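Local coordinates for nitroreductase family protein (Clostridium novyi, PDB 3G14) that probably works as an oxidoreductase of the nitroreductase family, whose members typically use bound flavin mononucleotide to reduce their substrates, at residues Asp23-Lys26 with Leu27-Ile31; Val51-Asp54 with Lys55-Leu58; Gly96-Ile99 with Tyr100-Asp103; Ala107-His110 with Ile111-Gly114; Ala126-Glu130 with Asn131-Glu135. One frame throughout, in Å; residues are numbered along the deposited sequence.

All five contacts join neighbouring turns of chain, yet their chemistry follows their place in the fold. Interactions 1, 2, 3 and 5 lie where a helix begins, with D23, S53, E98 and N129 at the N-cap position; N129 makes a clear side-chain capping bond. Interaction 1 fills the first turns of helix 24-35 and mixes a charged outer face with an apolar inner one. Interactions 3 and 4 share helix 99-117, with centres about 17 Å apart; both are buried and both meet the second subunit. Interaction 1 packs on interaction 4 through I30, I31 and I111. Interactions 1, 2 and 5 are partly buried and mix charged side chains with apolar ones, K57 and K134 being buried.

Interaction 1: Asp23-Lys26 with Leu27-Ile31; sequences DRDK and LLKII. With ACT (acetate ion), chain G.
The guanidinium of R24 has the methyl CD1 of L28 over one face, 3.5 Å above its plane and offset toward the rim; the nearest guanidinium atom is NH1, 3.6 Å from that CD1. R24 has CG opposite the backbone N (chi1 -176°), which sends the extended chain outward, nearly across the helix direction, where L28 of the next turn reaches back to meet it. The other flat group, the D25 carboxylate, lies alongside K29, the two side chains pointing the same way. Its OD2 comes 4.0 Å from K29 CE, while the charges of D25 OD2 and K29 NZ stay 4.4 Å apart, too far for a salt bridge. K29 NZ instead donates to OXT of an acetate ion at 2.8 Å, probably a guest from crystallisation. Beneath the side chains, the amides of L27 to I30 bond in sequence to the carbonyls of D23 to K26, straightest for L27 N to D23 O (172°). This is the opening of helix 24-35: its inner side sets I30 and I31 against I111 of helix 99-117 and L28 and I31 against L173 of strand 173-175, and K29 touches Y5 of the second subunit.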
loop_
_atom_site.group_PDB
_atom_site.type_symbol
_atom_site.label_atom_id
_atom_site.label_comp_id
_atom_site.label_asym_id
_atom_site.label_seq_id
_atom_site.Cartn_x
_atom_site.Cartn_y
_atom_site.Cartn_z
ATOM N N ASP B 23 -7.313 1.557 -22.516
ATOM C CA ASP B 23 -8.134 2.744 -22.776
ATOM C C ASP B 23 -7.569 3.930 -22.009
ATOM O O ASP B 23 -7.416 3.853 -20.790
ATOM C CB ASP B 23 -9.586 2.491 -22.361
ATOM C CG ASP B 23 -10.328 1.549 -23.315
ATOM O OD1 ASP B 23 -9.985 1.509 -24.521
ATOM O OD2 ASP B 23 -11.277 0.861 -22.859
ATOM N N ARG B 24 -7.282 5.036 -22.704
ATOM C CA ARG B 24 -6.602 6.184 -22.081
ATOM C C ARG B 24 -7.354 6.719 -20.854
ATOM O O ARG B 24 -6.746 7.055 -19.830
ATOM C CB ARG B 24 -6.415 7.311 -23.115
ATOM C CG ARG B 24 -5.627 8.519 -22.602
ATOM C CD ARG B 24 -5.257 9.474 -23.741
ATOM N NE ARG B 24 -4.364 10.539 -23.273
ATOM C CZ ARG B 24 -4.778 11.639 -22.643
ATOM N NH1 ARG B 24 -6.070 11.844 -22.402
ATOM N NH2 ARG B 24 -3.901 12.549 -22.254
ATOM N N ASP B 25 -8.680 6.811 -20.971
ATOM C CA ASP B 25 -9.521 7.306 -19.885
ATOM C C ASP B 25 -9.429 6.381 -18.651
ATOM O O ASP B 25 -9.358 6.851 -17.502
ATOM C CB ASP B 25 -10.966 7.411 -20.352
ATOM C CG ASP B 25 -11.624 6.049 -20.537
ATOM O OD1 ASP B 25 -11.144 5.268 -21.404
ATOM O OD2 ASP B 25 -12.598 5.755 -19.790
ATOM N N LYS B 26 -9.420 5.070 -18.896
ATOM C CA LYS B 26 -9.299 4.099 -17.802
ATOM C C LYS B 26 -7.941 4.220 -17.129
ATOM O O LYS B 26 -7.870 4.259 -15.913
ATOM C CB LYS B 26 -9.531 2.669 -18.279
ATOM C CG LYS B 26 -10.954 2.327 -18.770
ATOM C CD LYS B 26 -11.116 0.803 -18.803
ATOM C CE LYS B 26 -12.258 0.308 -19.666
ATOM N NZ LYS B 26 -13.296 1.306 -19.869
ATOM N N LEU B 27 -6.867 4.317 -17.909
ATOM C CA LEU B 27 -5.533 4.595 -17.347
ATOM C C LEU B 27 -5.500 5.860 -16.481
ATOM O O LEU B 27 -4.913 5.871 -15.379
ATOM C CB LEU B 27 -4.516 4.771 -18.462
ATOM C CG LEU B 27 -3.065 5.053 -18.022
ATOM C CD1 LEU B 27 -2.492 3.931 -17.131
ATOM C CD2 LEU B 27 -2.224 5.294 -19.239
ATOM N N LEU B 28 -6.102 6.938 -16.965
ATOM C CA LEU B 28 -6.007 8.144 -16.184
ATOM C C LEU B 28 -6.836 8.040 -14.885
ATOM O O LEU B 28 -6.456 8.635 -13.888
ATOM C CB LEU B 28 -6.311 9.381 -17.012
ATOM C CG LEU B 28 -5.316 9.647 -18.161
ATOM C CD1 LEU B 28 -5.809 10.809 -18.997
ATOM C CD2 LEU B 28 -3.878 9.918 -17.668
ATOM N N LYS B 29 -7.917 7.253 -14.891
ATOM C CA LYS B 29 -8.697 6.965 -13.660
ATOM C C LYS B 29 -7.870 6.152 -12.641
ATOM O O LYS B 29 -7.896 6.437 -11.457
ATOM C CB LYS B 29 -10.008 6.229 -13.964
ATOM C CG LYS B 29 -11.112 7.119 -14.524
ATOM C CD LYS B 29 -12.493 6.399 -14.523
ATOM C CE LYS B 29 -12.719 5.582 -15.798
ATOM N NZ LYS B 29 -13.845 4.587 -15.698
ATOM N N ILE B 30 -7.119 5.165 -13.122
ATOM C CA ILE B 30 -6.175 4.394 -12.274
ATOM C C ILE B 30 -5.147 5.345 -11.621
ATOM O O ILE B 30 -4.889 5.300 -10.394
ATOM C CB ILE B 30 -5.517 3.278 -13.129
ATOM C CG1 ILE B 30 -6.602 2.293 -13.608
ATOM C CG2 ILE B 30 -4.408 2.556 -12.356
ATOM C CD1 ILE B 30 -6.156 1.384 -14.772
ATOM N N ILE B 31 -4.550 6.233 -12.429
ATOM C CA ILE B 31 -3.575 7.161 -11.873
ATOM C C ILE B 31 -4.228 8.107 -10.843
ATOM O O ILE B 31 -3.645 8.433 -9.804
ATOM C CB ILE B 31 -2.806 7.957 -12.967
ATOM C CG1 ILE B 31 -2.086 7.002 -13.949
ATOM C CG2 ILE B 31 -1.751 8.881 -12.296
ATOM C CD1 ILE B 31 -1.055 5.993 -13.325
HETATM C C ACT G . -15.147 3.363 -12.256
HETATM O O ACT G . -14.932 2.310 -11.623
HETATM O OXT ACT G . -14.318 3.622 -13.147
HETATM C CH3 ACT G . -16.297 4.282 -11.963
#

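Interaction 2: Val51-Asp54 with Lys55-Leu58; sequences VESD and KLKL
S53 and K57 join across the start of a helix, at the turn where strand 46-51 gives way to helix 54-63; S53 holds the N-cap position. Its carbonyl oxygen accepts from K57 N at 3.0 Å, with the donor in the carbonyl plane and an N-H...O angle of 158°. One residue later, D54 O takes L58 N at 3.0 Å, this time with the donor tilted 22° from the carbonyl plane. Together these bonds begin the i-to-i+4 pattern of the helix. The amides just ahead of it have a shared acceptor: E52 N and S53 N both donate to OD1 of D176, so a carboxylate grips the turn before the helical bonds start.

The lysines are satisfied in different places. K57 runs extended beyond CG, CG lying opposite the carbonyl carbon (chi1 -67°), and passes back along the turn until CE lies 3.5 Å from E52 O. Its ammonium then bonds to the carbonyl of S78, and weakly to that of P79, which ties the new helix to the entry of strand 80-86. The D54 side chain crosses this one at about a right angle, with OD1 3.8 Å from K57 CD, but OD1 remains 4.4 Å from K57 NZ; the attraction between the charges is probably modest there. K55 turns the other way and forms a salt bridge with D59. On the inner side, the V51 and L56 side chains cross at about a right angle, CG1 of V51 lying 3.6 Å from L56 CB.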
loop_
_atom_site.group_PDB
_atom_site.type_symbol
_atom_site.label_atom_id
_atom_site.label_comp_id
_atom_site.label_asym_id
_atom_site.label_seq_id
_atom_site.Cartn_x
_atom_site.Cartn_y
_atom_site.Cartn_z
ATOM N N VAL B 51 5.343 3.065 -19.329
ATOM C CA VAL B 51 6.275 2.606 -20.376
ATOM C C VAL B 51 5.512 1.868 -21.482
ATOM O O VAL B 51 4.967 0.754 -21.241
ATOM C CB VAL B 51 7.393 1.695 -19.824
ATOM C CG1 VAL B 51 8.293 1.226 -20.977
ATOM C CG2 VAL B 51 8.154 2.393 -18.680
ATOM N N GLU B 52 5.497 2.473 -22.683
ATOM C CA GLU B 52 4.812 1.902 -23.861
ATOM C C GLU B 52 5.763 1.414 -24.943
ATOM O O GLU B 52 5.373 0.575 -25.754
ATOM C CB GLU B 52 3.833 2.899 -24.506
ATOM C CG GLU B 52 2.661 3.273 -23.599
ATOM C CD GLU B 52 1.529 4.053 -24.295
ATOM O OE1 GLU B 52 1.526 4.209 -25.539
ATOM O OE2 GLU B 52 0.617 4.496 -23.561
ATOM N N SER B 53 6.963 1.994 -25.007
ATOM C CA SER B 53 7.938 1.637 -26.051
ATOM C C SER B 53 8.386 0.202 -25.891
ATOM O O SER B 53 8.868 -0.172 -24.816
ATOM C CB SER B 53 9.157 2.539 -25.943
ATOM O OG SER B 53 10.229 2.058 -26.733
ATOM N N ASP B 54 8.317 -0.581 -26.964
ATOM C CA ASP B 54 8.681 -1.988 -26.889
ATOM C C ASP B 54 10.156 -2.153 -26.553
ATOM O O ASP B 54 10.518 -3.074 -25.809
ATOM C CB ASP B 54 8.312 -2.734 -28.191
ATOM C CG ASP B 54 8.231 -4.269 -27.998
ATOM O OD1 ASP B 54 7.916 -4.738 -26.876
ATOM O OD2 ASP B 54 8.496 -5.032 -28.974
ATOM N N LYS B 55 10.997 -1.257 -27.060
ATOM C CA LYS B 55 12.430 -1.298 -26.797
ATOM C C LYS B 55 12.680 -1.159 -25.282
ATOM O O LYS B 55 13.546 -1.853 -24.701
ATOM C CB LYS B 55 13.136 -0.185 -27.601
ATOM C CG LYS B 55 14.654 -0.147 -27.480
ATOM C CD LYS B 55 15.143 0.545 -26.201
ATOM C CE LYS B 55 16.694 0.648 -26.114
ATOM N NZ LYS B 55 17.116 1.150 -24.751
ATOM N N LEU B 56 11.916 -0.268 -24.639
ATOM C CA LEU B 56 12.026 -0.063 -23.188
ATOM C C LEU B 56 11.463 -1.259 -22.383
ATOM O O LEU B 56 11.995 -1.627 -21.325
ATOM C CB LEU B 56 11.383 1.279 -22.778
ATOM C CG LEU B 56 11.982 2.521 -23.470
ATOM C CD1 LEU B 56 11.267 3.824 -23.022
ATOM C CD2 LEU B 56 13.495 2.606 -23.233
ATOM N N LYS B 57 10.395 -1.879 -22.875
ATOM C CA LYS B 57 9.881 -3.115 -22.236
ATOM C C LYS B 57 10.942 -4.183 -22.219
ATOM O O LYS B 57 11.119 -4.905 -21.226
ATOM C CB LYS B 57 8.654 -3.646 -22.982
ATOM C CG LYS B 57 7.445 -2.766 -22.885
ATOM C CD LYS B 57 6.310 -3.407 -23.645
ATOM C CE LYS B 57 5.262 -2.460 -23.966
ATOM N NZ LYS B 57 4.308 -3.087 -24.900
ATOM N N LEU B 58 11.637 -4.304 -23.350
ATOM C CA LEU B 58 12.722 -5.268 -23.485
ATOM C C LEU B 58 13.828 -4.951 -22.464
ATOM O O LEU B 58 14.306 -5.845 -21.782
ATOM C CB LEU B 58 13.250 -5.314 -24.940
ATOM C CG LEU B 58 14.487 -6.182 -25.222
ATOM C CD1 LEU B 58 14.223 -7.622 -24.761
ATOM C CD2 LEU B 58 14.906 -6.145 -26.706
#

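Interaction 3: Gly96-Ile99 with Tyr100-Asp103; sequences GKEI and YLID
Side-chain packing begins with E98 and Y100. The CB of the glutamate lies 3.7 Å from CE2 of the tyrosine and approaches the ring obliquely, the two side chains running side by side in the same direction while carboxylate and ring planes stand 88° apart. Y100 has CG between its backbone N and carbonyl carbon (chi1 86°), which swings the ring back toward the strand that precedes the helix. I99 serves two partners with its two branches: CD1 meets I102 CD1 at 4.1 Å, and CG2 sets a methyl against a carboxylate oxygen, 3.4 Å from D103 OD2.

Among backbone hydrogen bonds, E98 O at the N-cap position accepts from L101 N only weakly, at 3.1 Å. The regular helix pattern is in place by the next carbonyl, where D103 N reaches I99 O at 2.9 Å and 168°.

The polar ends find partners beyond this turn. D103 OD2 accepts from W40 N, and the nearest side-chain atom of D103 is about 3 Å from an acetate ion, probably from the crystallisation liquor, while K97 NZ donates to A126 O and V146 O of the second subunit. E98 OE2 comes close to its own counterpart in the second subunit, an arrangement that could favour protonation of one carboxylate.

The passage thus runs from strand 97-98 into helix 99-117, with Y100 and L101 resting on strand 144-151 and I99 beside V94 of strand 93-94.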
loop_
_atom_site.group_PDB
_atom_site.type_symbol
_atom_site.label_atom_id
_atom_site.label_comp_id
_atom_site.label_asym_id
_atom_site.label_seq_id
_atom_site.Cartn_x
_atom_site.Cartn_y
_atom_site.Cartn_z
ATOM N N GLY B 96 12.547 5.309 12.384
ATOM C CA GLY B 96 13.373 4.226 11.853
ATOM C C GLY B 96 12.905 3.545 10.577
ATOM O O GLY B 96 13.430 2.481 10.214
ATOM N N LYS B 97 11.935 4.145 9.882
ATOM C CA LYS B 97 11.365 3.574 8.675
ATOM C C LYS B 97 11.490 4.578 7.516
ATOM O O LYS B 97 11.249 5.776 7.693
ATOM C CB LYS B 97 9.878 3.294 8.860
ATOM C CG LYS B 97 9.540 2.429 10.074
ATOM C CD LYS B 97 8.031 2.460 10.430
ATOM C CE LYS B 97 7.579 3.812 11.025
ATOM N NZ LYS B 97 6.574 3.656 12.130
ATOM N N GLU B 98 11.862 4.074 6.349
ATOM C CA GLU B 98 11.864 4.865 5.118
ATOM C C GLU B 98 10.457 5.141 4.631
ATOM O O GLU B 98 9.800 4.289 4.014
ATOM C CB GLU B 98 12.648 4.179 4.008
ATOM C CG GLU B 98 14.091 4.002 4.372
ATOM C CD GLU B 98 14.363 2.604 4.887
ATOM O OE1 GLU B 98 13.498 2.026 5.616
ATOM O OE2 GLU B 98 15.451 2.088 4.557
ATOM N N ILE B 99 10.005 6.361 4.888
ATOM C CA ILE B 99 8.631 6.762 4.593
ATOM C C ILE B 99 8.278 6.587 3.123
ATOM O O ILE B 99 7.150 6.209 2.788
ATOM C CB ILE B 99 8.366 8.220 5.068
ATOM C CG1 ILE B 99 7.803 8.167 6.469
ATOM C CG2 ILE B 99 7.311 8.957 4.195
ATOM C CD1 ILE B 99 6.554 7.303 6.587
ATOM N N TYR B 100 9.257 6.842 2.263
ATOM C CA TYR B 100 9.056 6.723 0.808
ATOM C C TYR B 100 8.613 5.309 0.381
ATOM O O TYR B 100 7.820 5.178 -0.538
ATOM C CB TYR B 100 10.311 7.154 0.032
ATOM C CG TYR B 100 11.360 6.085 -0.178
ATOM C CD1 TYR B 100 11.299 5.228 -1.290
ATOM C CD2 TYR B 100 12.439 5.957 0.679
ATOM C CE1 TYR B 100 12.271 4.269 -1.509
ATOM C CE2 TYR B 100 13.403 4.980 0.488
ATOM C CZ TYR B 100 13.312 4.125 -0.609
ATOM O OH TYR B 100 14.267 3.159 -0.850
ATOM N N LEU B 101 9.133 4.272 1.037
ATOM C CA LEU B 101 8.735 2.910 0.758
ATOM C C LEU B 101 7.266 2.681 1.153
ATOM O O LEU B 101 6.476 2.158 0.359
ATOM C CB LEU B 101 9.655 1.901 1.440
ATOM C CG LEU B 101 11.007 1.745 0.741
ATOM C CD1 LEU B 101 11.981 0.910 1.594
ATOM C CD2 LEU B 101 10.848 1.194 -0.725
ATOM N N ILE B 102 6.891 3.145 2.343
ATOM C CA ILE B 102 5.510 3.020 2.784
ATOM C C ILE B 102 4.549 3.742 1.826
ATOM O O ILE B 102 3.576 3.174 1.336
ATOM C CB ILE B 102 5.321 3.589 4.213
ATOM C CG1 ILE B 102 6.103 2.720 5.222
ATOM C CG2 ILE B 102 3.791 3.711 4.523
ATOM C CD1 ILE B 102 6.089 3.204 6.699
ATOM N N ASP B 103 4.853 5.004 1.548
ATOM C CA ASP B 103 3.958 5.860 0.795
ATOM C C ASP B 103 3.855 5.447 -0.668
ATOM O O ASP B 103 2.760 5.414 -1.251
ATOM C CB ASP B 103 4.392 7.297 0.941
ATOM C CG ASP B 103 3.957 7.889 2.302
ATOM O OD1 ASP B 103 3.302 7.186 3.093
ATOM O OD2 ASP B 103 4.292 9.017 2.572
#

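Interaction 4: Ala107-His110 with Ile111-Gly114; sequences AMEH and IVLG
I111 to G114 hang from A107 to H110 by four successive i-to-i+4 hydrogen bonds, from I111 N to A107 O (3.0 Å) through to G114 N to H110 O (2.8 Å), the amide donors tilted out of the carbonyl planes by amounts that grow from 16° to 32°. Among the side chains, E109 bridges two partners. Its CG stands opposite the backbone N (chi1 -173°) and the chain then bends at chi2, which carries the carboxylate forward along the helix, toward its next turn: OE1 lies 3.7 Å from V112 CB, and OE2 3.8 Å from L113 CG.

This buried carboxylate is nonetheless paired. OE1 accepts from W124 NE1, and OE2 bonds to H110 NE2 of the second subunit; the reciprocal bond joins H110 to E109 of that subunit, while H110 ND1 bonds to M33 O. Both imidazole nitrogens are thereby engaged, and the pair of symmetric bonds stitches the dimer across its two long helices.

On another side, the selenium of the selenomethionine M108 lies 3.9 Å from I111 CB, the two side chains meeting at a slant. I111 has two conformers, so this contact is described for one of them and is somewhat doubtful.

Helix 99-117 is here enclosed: I111 lies against A34 of helix 24-35 and I82 of strand 80-86, A107 against Y46 and F48 of strand 46-51, and M108 touches A84 of strand 80-86.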
loop_
_atom_site.group_PDB
_atom_site.type_symbol
_atom_site.label_atom_id
_atom_site.label_comp_id
_atom_site.label_asym_id
_atom_site.label_seq_id
_atom_site.Cartn_x
_atom_site.Cartn_y
_atom_site.Cartn_z
ATOM N N ALA B 107 0.451 3.906 -2.736
ATOM C CA ALA B 107 -0.019 4.444 -4.022
ATOM C C ALA B 107 -0.007 3.396 -5.122
ATOM O O ALA B 107 -0.950 3.312 -5.930
ATOM C CB ALA B 107 0.812 5.718 -4.446
HETATM N N MSE B 108 1.051 2.590 -5.162
HETATM C CA MSE B 108 1.111 1.487 -6.111
HETATM C C MSE B 108 -0.015 0.453 -5.883
HETATM O O MSE B 108 -0.515 -0.118 -6.850
HETATM C CB MSE B 108 2.496 0.801 -6.054
HETATM C CG MSE B 108 2.689 -0.215 -7.145
HETATM SE SE MSE B 108 2.480 0.507 -9.017
HETATM C CE MSE B 108 4.336 -0.078 -9.478
ATOM N N GLU B 109 -0.446 0.217 -4.641
ATOM C CA GLU B 109 -1.581 -0.707 -4.436
ATOM C C GLU B 109 -2.892 -0.064 -4.949
ATOM O O GLU B 109 -3.818 -0.794 -5.371
ATOM C CB GLU B 109 -1.697 -1.164 -2.975
ATOM C CG GLU B 109 -2.741 -2.262 -2.717
ATOM C CD GLU B 109 -2.478 -3.564 -3.468
ATOM O OE1 GLU B 109 -1.453 -3.616 -4.220
ATOM O OE2 GLU B 109 -3.296 -4.503 -3.314
ATOM N N HIS B 110 -2.998 1.272 -4.903
ATOM C CA HIS B 110 -4.126 1.960 -5.535
ATOM C C HIS B 110 -4.107 1.734 -7.065
ATOM O O HIS B 110 -5.164 1.510 -7.678
ATOM C CB HIS B 110 -4.166 3.477 -5.172
ATOM C CG HIS B 110 -4.686 3.764 -3.792
ATOM N ND1 HIS B 110 -5.488 4.856 -3.504
ATOM C CD2 HIS B 110 -4.457 3.147 -2.608
ATOM C CE1 HIS B 110 -5.777 4.851 -2.207
ATOM N NE2 HIS B 110 -5.153 3.838 -1.642
ATOM N N ILE B 111 -2.908 1.763 -7.661
ATOM C CA ILE B 111 -2.739 1.459 -9.120
ATOM C C ILE B 111 -3.255 0.056 -9.399
ATOM O O ILE B 111 -4.106 -0.163 -10.285
ATOM C CB ILE B 111 -1.251 1.503 -9.560
ATOM C CG1 ILE B 111 -0.642 2.905 -9.369
ATOM C CG2 ILE B 111 -1.096 1.038 -11.034
ATOM C CD1 ILE B 111 -1.146 3.936 -10.328
ATOM N N VAL B 112 -2.725 -0.888 -8.624
ATOM C CA VAL B 112 -3.043 -2.315 -8.777
ATOM C C VAL B 112 -4.537 -2.588 -8.581
ATOM O O VAL B 112 -5.189 -3.225 -9.424
ATOM C CB VAL B 112 -2.126 -3.180 -7.846
ATOM C CG1 VAL B 112 -2.707 -4.597 -7.614
ATOM C CG2 VAL B 112 -0.691 -3.203 -8.385
ATOM N N LEU B 113 -5.100 -2.099 -7.480
ATOM C CA LEU B 113 -6.525 -2.304 -7.271
ATOM C C LEU B 113 -7.393 -1.559 -8.293
ATOM O O LEU B 113 -8.437 -2.061 -8.760
ATOM C CB LEU B 113 -6.899 -1.920 -5.853
ATOM C CG LEU B 113 -6.306 -2.768 -4.753
ATOM C CD1 LEU B 113 -6.589 -2.076 -3.436
ATOM C CD2 LEU B 113 -6.867 -4.250 -4.796
ATOM N N GLY B 114 -6.984 -0.352 -8.652
ATOM C CA GLY B 114 -7.699 0.388 -9.673
ATOM C C GLY B 114 -7.681 -0.296 -11.038
ATOM O O GLY B 114 -8.706 -0.334 -11.730
#

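Interaction 5: Ala126-Glu130 with Asn131-Glu135; sequences AAFNE and NKIKE
N129 and K132 are brought together by the first torsion of the asparagine, chi1 -178°, which turns its amide forward over the first helical turn. In F128, CG sits between the backbone N and the carbonyl carbon (chi1 36°), and the ring is thus presented to I133. From N129, OD1 receives K132 N at 3.1 Å, the donor standing well above the amide plane. The backbone oxygen of the same residue accepts I133 N at 3.2 Å and a weak bond from K132 N, so the side chain takes the K132 amide, while the backbone oxygen makes the first i-to-i+4 bond of the helix, to I133 N. This is an N-cap, the asparagine closing the start of helix 130-137. Beside it, I133 CD1 makes a CH-pi contact over one face of the F128 ring, 3.9 Å from its centroid, and A126 O lies over the opposite face near the rim. Further on, K134 N bonds to E130 O at 2.9 Å. The E130 side chain crosses that of K134, OE2 lying 3.8 Å from K134 CE, but each charge has a stronger partner: OE2 pairs with R144 and V145 N, and K134 NZ with D141. F128 O accepts from S95 OG of the second subunit.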
loop_
_atom_site.group_PDB
_atom_site.type_symbol
_atom_site.label_atom_id
_atom_site.label_comp_id
_atom_site.label_asym_id
_atom_site.label_seq_id
_atom_site.Cartn_x
_atom_site.Cartn_y
_atom_site.Cartn_z
ATOM N N ALA B 126 9.255 -6.331 -7.844
ATOM C CA ALA B 126 10.106 -5.533 -6.988
ATOM C C ALA B 126 11.597 -5.891 -7.118
ATOM O O ALA B 126 12.443 -5.149 -6.610
ATOM C CB ALA B 126 9.702 -5.687 -5.545
ATOM N N ALA B 127 11.893 -7.021 -7.774
ATOM C CA ALA B 127 13.285 -7.542 -7.890
ATOM C C ALA B 127 13.860 -7.304 -9.289
ATOM O O ALA B 127 13.441 -7.927 -10.261
ATOM C CB ALA B 127 13.327 -9.040 -7.579
ATOM N N PHE B 128 14.833 -6.399 -9.372
ATOM C CA PHE B 128 15.418 -6.010 -10.646
ATOM C C PHE B 128 16.749 -5.336 -10.391
ATOM O O PHE B 128 17.039 -4.874 -9.273
ATOM C CB PHE B 128 14.496 -5.083 -11.464
ATOM C CG PHE B 128 13.692 -4.096 -10.624
ATOM C CD1 PHE B 128 14.316 -3.039 -9.957
ATOM C CD2 PHE B 128 12.319 -4.238 -10.515
ATOM C CE1 PHE B 128 13.568 -2.136 -9.175
ATOM C CE2 PHE B 128 11.561 -3.358 -9.747
ATOM C CZ PHE B 128 12.189 -2.305 -9.084
ATOM N N ASN B 129 17.560 -5.328 -11.425
ATOM C CA ASN B 129 18.759 -4.479 -11.505
ATOM C C ASN B 129 18.275 -3.034 -11.681
ATOM O O ASN B 129 17.904 -2.579 -12.768
ATOM C CB ASN B 129 19.640 -4.908 -12.644
ATOM C CG ASN B 129 20.928 -4.095 -12.743
ATOM O OD1 ASN B 129 20.983 -2.911 -12.390
ATOM N ND2 ASN B 129 21.976 -4.741 -13.206
ATOM N N GLU B 130 18.227 -2.336 -10.557
ATOM C CA GLU B 130 17.687 -1.005 -10.540
ATOM C C GLU B 130 18.478 -0.041 -11.445
ATOM O O GLU B 130 17.899 0.843 -12.070
ATOM C CB GLU B 130 17.705 -0.503 -9.093
ATOM C CG GLU B 130 17.088 0.842 -8.905
ATOM C CD GLU B 130 16.971 1.234 -7.438
ATOM O OE1 GLU B 130 17.516 0.531 -6.567
ATOM O OE2 GLU B 130 16.370 2.278 -7.167
ATOM N N ASN B 131 19.808 -0.189 -11.486
ATOM C CA ASN B 131 20.612 0.701 -12.309
ATOM C C ASN B 131 20.247 0.601 -13.772
ATOM O O ASN B 131 20.224 1.614 -14.501
ATOM C CB ASN B 131 22.093 0.386 -12.143
ATOM C CG ASN B 131 22.637 0.821 -10.799
ATOM O OD1 ASN B 131 22.093 1.705 -10.130
ATOM N ND2 ASN B 131 23.749 0.234 -10.423
ATOM N N LYS B 132 19.967 -0.627 -14.204
ATOM C CA LYS B 132 19.592 -0.862 -15.578
ATOM C C LYS B 132 18.256 -0.226 -15.890
ATOM O O LYS B 132 18.087 0.312 -16.996
ATOM C CB LYS B 132 19.617 -2.358 -15.945
ATOM C CG LYS B 132 21.046 -2.861 -16.198
ATOM C CD LYS B 132 21.582 -2.360 -17.555
ATOM C CE LYS B 132 23.100 -2.120 -17.578
ATOM N NZ LYS B 132 23.557 -1.588 -18.930
ATOM N N ILE B 133 17.317 -0.260 -14.952
ATOM C CA ILE B 133 16.025 0.403 -15.209
ATOM C C ILE B 133 16.200 1.933 -15.226
ATOM O O ILE B 133 15.638 2.638 -16.074
ATOM C CB ILE B 133 14.916 -0.037 -14.237
ATOM C CG1 ILE B 133 14.580 -1.530 -14.506
ATOM C CG2 ILE B 133 13.651 0.899 -14.411
ATOM C CD1 ILE B 133 13.548 -2.142 -13.588
ATOM N N LYS B 134 17.052 2.460 -14.343
ATOM C CA LYS B 134 17.318 3.898 -14.367
ATOM C C LYS B 134 17.958 4.342 -15.665
ATOM O O LYS B 134 17.626 5.407 -16.188
ATOM C CB LYS B 134 18.221 4.298 -13.221
ATOM C CG LYS B 134 17.551 4.228 -11.864
ATOM C CD LYS B 134 18.630 4.499 -10.828
ATOM C CE LYS B 134 18.083 4.753 -9.449
ATOM N NZ LYS B 134 19.187 4.877 -8.446
ATOM N N GLU B 135 18.893 3.544 -16.178
ATOM C CA GLU B 135 19.513 3.828 -17.469
ATOM C C GLU B 135 18.506 3.779 -18.633
ATOM O O GLU B 135 18.541 4.625 -19.524
ATOM C CB GLU B 135 20.700 2.881 -17.710
ATOM C CG GLU B 135 21.862 3.144 -16.750
ATOM C CD GLU B 135 22.958 2.065 -16.759
ATOM O OE1 GLU B 135 22.922 1.171 -17.617
ATOM O OE2 GLU B 135 23.867 2.131 -15.894
#